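Local coordinates for tRNA (adenine(58)-N(1))-methyltransferase catalytic subunit TRM61 C-terminal domain-containing protein (Thermoplasma acidophilum, PDB 1YB2) that probably transfers methyl groups from S-adenosyl-L-methionine to adenine in RNA, possibly at position 58 of tRNA, at residues Leu129-Arg143 with Tyr159-Ile171. Numbering follows the deposited sequence.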
# COMPACT_ATOMS: atom_id res chain seq x y z
N LEU A 129 9.34 2.29 -6.59
CA LEU A 129 9.82 3.46 -7.33
C LEU A 129 8.80 4.59 -7.40
O LEU A 129 9.17 5.76 -7.32
CB LEU A 129 10.29 3.08 -8.73
CG LEU A 129 11.56 2.23 -8.87
CD1 LEU A 129 11.97 2.15 -10.35
CD2 LEU A 129 12.71 2.76 -8.04
N TYR A 130 7.52 4.24 -7.53
CA TYR A 130 6.46 5.24 -7.55
C TYR A 130 6.43 6.00 -6.21
O TYR A 130 6.32 7.22 -6.19
CB TYR A 130 5.11 4.59 -7.84
CG TYR A 130 4.03 5.54 -8.34
CD1 TYR A 130 4.04 6.03 -9.64
CD2 TYR A 130 2.97 5.91 -7.50
CE1 TYR A 130 3.02 6.88 -10.10
CE2 TYR A 130 1.95 6.76 -7.95
CZ TYR A 130 1.98 7.24 -9.24
OH TYR A 130 0.99 8.07 -9.67
N ALA A 131 6.53 5.27 -5.11
CA ALA A 131 6.52 5.85 -3.77
C ALA A 131 7.76 6.70 -3.47
O ALA A 131 7.65 7.77 -2.84
CB ALA A 131 6.34 4.75 -2.72
N LEU A 132 8.93 6.24 -3.91
CA LEU A 132 10.17 6.97 -3.74
C LEU A 132 10.16 8.30 -4.48
O LEU A 132 10.77 9.25 -4.02
CB LEU A 132 11.38 6.14 -4.19
CG LEU A 132 11.78 4.97 -3.29
CD1 LEU A 132 12.97 4.24 -3.96
CD2 LEU A 132 12.13 5.40 -1.84
N ASN A 133 9.46 8.35 -5.62
CA ASN A 133 9.26 9.60 -6.35
C ASN A 133 10.59 10.27 -6.73
O ASN A 133 10.75 11.49 -6.65
CB ASN A 133 8.37 10.56 -5.52
CG ASN A 133 7.75 11.67 -6.35
OD1 ASN A 133 7.22 11.42 -7.43
ND2 ASN A 133 7.83 12.91 -5.85
N GLY A 134 11.56 9.45 -7.13
CA GLY A 134 12.87 9.94 -7.53
C GLY A 134 13.83 10.21 -6.38
O GLY A 134 14.98 10.56 -6.62
N LYS A 135 13.38 10.05 -5.14
CA LYS A 135 14.21 10.34 -3.96
C LYS A 135 14.45 9.08 -3.14
O LYS A 135 13.51 8.40 -2.71
CB LYS A 135 13.54 11.39 -3.09
CG LYS A 135 13.84 12.80 -3.51
CD LYS A 135 12.80 13.78 -2.98
CE LYS A 135 13.30 15.21 -3.14
NZ LYS A 135 12.17 16.19 -3.12
N GLY A 136 15.72 8.80 -2.89
CA GLY A 136 16.11 7.56 -2.24
C GLY A 136 16.50 6.58 -3.33
O GLY A 136 16.62 6.95 -4.48
N THR A 137 16.68 5.32 -2.95
CA THR A 137 17.27 4.34 -3.85
C THR A 137 16.64 2.98 -3.63
O THR A 137 16.14 2.67 -2.54
CB THR A 137 18.82 4.19 -3.62
OG1 THR A 137 19.06 3.79 -2.27
CG2 THR A 137 19.60 5.50 -3.93
N LEU A 138 16.66 2.17 -4.69
CA LEU A 138 16.25 0.78 -4.61
C LEU A 138 17.42 -0.09 -5.05
O LEU A 138 18.05 0.16 -6.10
CB LEU A 138 15.02 0.52 -5.50
CG LEU A 138 14.62 -0.93 -5.77
CD1 LEU A 138 14.21 -1.66 -4.47
CD2 LEU A 138 13.47 -0.98 -6.78
N THR A 139 17.71 -1.09 -4.24
CA THR A 139 18.70 -2.11 -4.54
C THR A 139 18.04 -3.47 -4.67
O THR A 139 17.38 -3.95 -3.75
CB THR A 139 19.84 -2.12 -3.48
OG1 THR A 139 20.41 -0.81 -3.40
CG2 THR A 139 20.96 -3.15 -3.86
N VAL A 140 18.21 -4.08 -5.83
CA VAL A 140 17.55 -5.35 -6.13
C VAL A 140 18.61 -6.44 -6.22
O VAL A 140 19.57 -6.33 -7.00
CB VAL A 140 16.76 -5.27 -7.46
CG1 VAL A 140 16.14 -6.61 -7.82
CG2 VAL A 140 15.69 -4.18 -7.37
N VAL A 141 18.45 -7.46 -5.39
CA VAL A 141 19.32 -8.64 -5.38
C VAL A 141 18.49 -9.79 -5.93
O VAL A 141 17.47 -10.16 -5.33
CB VAL A 141 19.80 -8.99 -3.93
CG1 VAL A 141 20.74 -10.22 -3.93
CG2 VAL A 141 20.48 -7.81 -3.27
N GLU A 142 18.91 -10.32 -7.08
CA GLU A 142 18.17 -11.39 -7.76
C GLU A 142 19.11 -12.46 -8.32
O GLU A 142 20.00 -12.15 -9.11
CB GLU A 142 17.28 -10.81 -8.88
CG GLU A 142 16.62 -11.83 -9.82
CD GLU A 142 15.74 -12.87 -9.10
OE1 GLU A 142 14.96 -12.50 -8.21
OE2 GLU A 142 15.82 -14.07 -9.45
N ARG A 143 18.89 -13.71 -7.92
CA ARG A 143 19.77 -14.83 -8.33
C ARG A 143 19.61 -15.24 -9.80
O ARG A 143 20.56 -15.75 -10.41
CB ARG A 143 19.55 -16.04 -7.42
CG ARG A 143 18.14 -16.67 -7.54
CD ARG A 143 17.92 -17.77 -6.53
NE ARG A 143 17.83 -17.24 -5.17
CZ ARG A 143 17.61 -17.98 -4.08
NH1 ARG A 143 17.45 -19.30 -4.18
NH2 ARG A 143 17.56 -17.39 -2.89
N TYR A 159 9.57 3.95 -15.77
CA TYR A 159 10.29 4.69 -14.75
C TYR A 159 11.69 5.06 -15.20
O TYR A 159 12.34 4.30 -15.92
CB TYR A 159 10.44 3.83 -13.50
CG TYR A 159 9.15 3.47 -12.82
CD1 TYR A 159 8.56 4.34 -11.92
CD2 TYR A 159 8.53 2.25 -13.07
CE1 TYR A 159 7.37 4.01 -11.27
CE2 TYR A 159 7.32 1.92 -12.43
CZ TYR A 159 6.76 2.80 -11.53
OH TYR A 159 5.59 2.49 -10.87
N ASP A 160 12.17 6.21 -14.74
CA ASP A 160 13.60 6.47 -14.73
C ASP A 160 14.18 5.53 -13.68
O ASP A 160 13.76 5.56 -12.53
CB ASP A 160 13.89 7.93 -14.34
CG ASP A 160 15.38 8.23 -14.27
OD1 ASP A 160 15.97 8.57 -15.31
OD2 ASP A 160 15.97 8.16 -13.16
N ILE A 161 15.14 4.69 -14.06
CA ILE A 161 15.69 3.73 -13.10
C ILE A 161 17.10 4.12 -12.64
O ILE A 161 17.90 3.28 -12.20
CB ILE A 161 15.60 2.27 -13.61
CG1 ILE A 161 16.29 2.12 -14.97
CG2 ILE A 161 14.12 1.81 -13.68
CD1 ILE A 161 16.48 0.69 -15.37
N GLY A 162 17.38 5.42 -12.72
CA GLY A 162 18.66 5.98 -12.32
C GLY A 162 18.97 5.82 -10.84
O GLY A 162 20.13 5.85 -10.46
N ASN A 163 17.93 5.65 -10.02
CA ASN A 163 18.08 5.37 -8.59
C ASN A 163 17.94 3.89 -8.22
O ASN A 163 17.68 3.55 -7.06
CB ASN A 163 17.16 6.26 -7.73
CG ASN A 163 15.64 5.96 -7.92
OD1 ASN A 163 14.85 6.20 -7.02
ND2 ASN A 163 15.26 5.45 -9.08
N VAL A 164 18.11 3.02 -9.21
CA VAL A 164 18.07 1.57 -8.99
C VAL A 164 19.45 0.95 -9.20
O VAL A 164 20.14 1.25 -10.18
CB VAL A 164 17.01 0.86 -9.88
CG1 VAL A 164 16.97 -0.63 -9.57
CG2 VAL A 164 15.62 1.47 -9.66
N ARG A 165 19.84 0.08 -8.27
CA ARG A 165 21.06 -0.72 -8.39
C ARG A 165 20.69 -2.20 -8.33
O ARG A 165 19.74 -2.58 -7.63
CB ARG A 165 22.05 -0.33 -7.28
CG ARG A 165 22.70 1.03 -7.55
CD ARG A 165 23.75 1.40 -6.49
NE ARG A 165 24.96 0.56 -6.56
CZ ARG A 165 25.96 0.71 -7.43
NH1 ARG A 165 25.93 1.67 -8.34
NH2 ARG A 165 26.99 -0.12 -7.40
N THR A 166 21.40 -3.02 -9.09
CA THR A 166 21.10 -4.45 -9.11
C THR A 166 22.33 -5.29 -8.81
O THR A 166 23.46 -4.95 -9.18
CB THR A 166 20.53 -4.94 -10.47
OG1 THR A 166 21.53 -4.80 -11.47
CG2 THR A 166 19.26 -4.17 -10.87
N SER A 167 22.09 -6.40 -8.12
CA SER A 167 23.10 -7.43 -7.96
C SER A 167 22.51 -8.76 -8.40
O SER A 167 21.52 -9.22 -7.85
CB SER A 167 23.55 -7.53 -6.51
OG SER A 167 24.52 -8.56 -6.40
N ARG A 168 23.11 -9.35 -9.42
CA ARG A 168 22.72 -10.66 -9.87
C ARG A 168 23.53 -11.65 -9.04
O ARG A 168 24.66 -11.99 -9.38
CB ARG A 168 23.00 -10.84 -11.38
CG ARG A 168 22.10 -11.85 -12.11
CD ARG A 168 22.24 -13.28 -11.57
NE ARG A 168 23.59 -13.81 -11.72
CZ ARG A 168 24.12 -14.76 -10.95
NH1 ARG A 168 23.41 -15.29 -9.96
NH2 ARG A 168 25.37 -15.17 -11.15
N SER A 169 22.95 -12.06 -7.92
CA SER A 169 23.61 -12.97 -7.00
C SER A 169 22.59 -13.53 -6.04
O SER A 169 21.47 -13.00 -5.93
CB SER A 169 24.71 -12.23 -6.21
OG SER A 169 24.16 -11.26 -5.34
N ASP A 170 22.97 -14.60 -5.35
CA ASP A 170 22.22 -15.10 -4.21
C ASP A 170 22.49 -14.15 -3.06
O ASP A 170 23.62 -13.65 -2.91
CB ASP A 170 22.67 -16.51 -3.83
CG ASP A 170 21.74 -17.17 -2.81
OD1 ASP A 170 20.94 -18.04 -3.24
OD2 ASP A 170 21.81 -16.82 -1.60
N ILE A 171 21.47 -13.91 -2.24
CA ILE A 171 21.59 -13.06 -1.07
C ILE A 171 22.74 -13.49 -0.13
O ILE A 171 23.39 -12.65 0.48
CB ILE A 171 20.22 -12.89 -0.31
CG1 ILE A 171 20.33 -11.86 0.82
CG2 ILE A 171 19.69 -14.21 0.22
CD1 ILE A 171 20.59 -10.44 0.34
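Strands 137-141 and 164-167 run parallel, their axes 16° apart, and five backbone hydrogen bonds join them: Leu138, Val140 and Glu142 donate to the carbonyls of Asn163, Arg165 and Ser167, while Arg165 and Ser167 donate to those of Leu138 and Val140. Ser169 N to Glu142 O continues the pattern only weakly.

Apolar side chains of helix 123-132 pack on residues 159-164. Leu129 lays CB over one face of the Tyr159 ring in a CH-pi contact, 4.2 Å from CB to the ring centroid and offset toward the rim. With CG set beside its backbone N (chi1 -69°), Leu129 presses both methyls on Val164 CG2, the side chains crossing at about a right angle, with Leu129 CD2 3.6 Å from CG2. Tyr159 OH passes Tyr130 CB and is hydrogen-bonded to Ser126 OG; Phe78 of the second subunit meets the Tyr159 ring roughly perpendicularly.

Polar contacts gather at the C-terminal end. Asp170 OD1 sits over the centre of the Arg143 guanidinium face, 3.5 Å from Arg143 NH2, a salt bridge of charges alone; Asp170 OD2 takes a hydrogen bond from Ala172 N. Bent at chi2 and chi3, Arg168 curls back to give NH1 to Arg143 O at 2.9 Å.

Helix 145-156 connects the strands as a beta-alpha-beta crossover in the Rossmann-like methyltransferase fold; Glu142 and Asp170, just beyond the strands' C-terminal ends, are predicted to bind S-adenosyl-L-methionine.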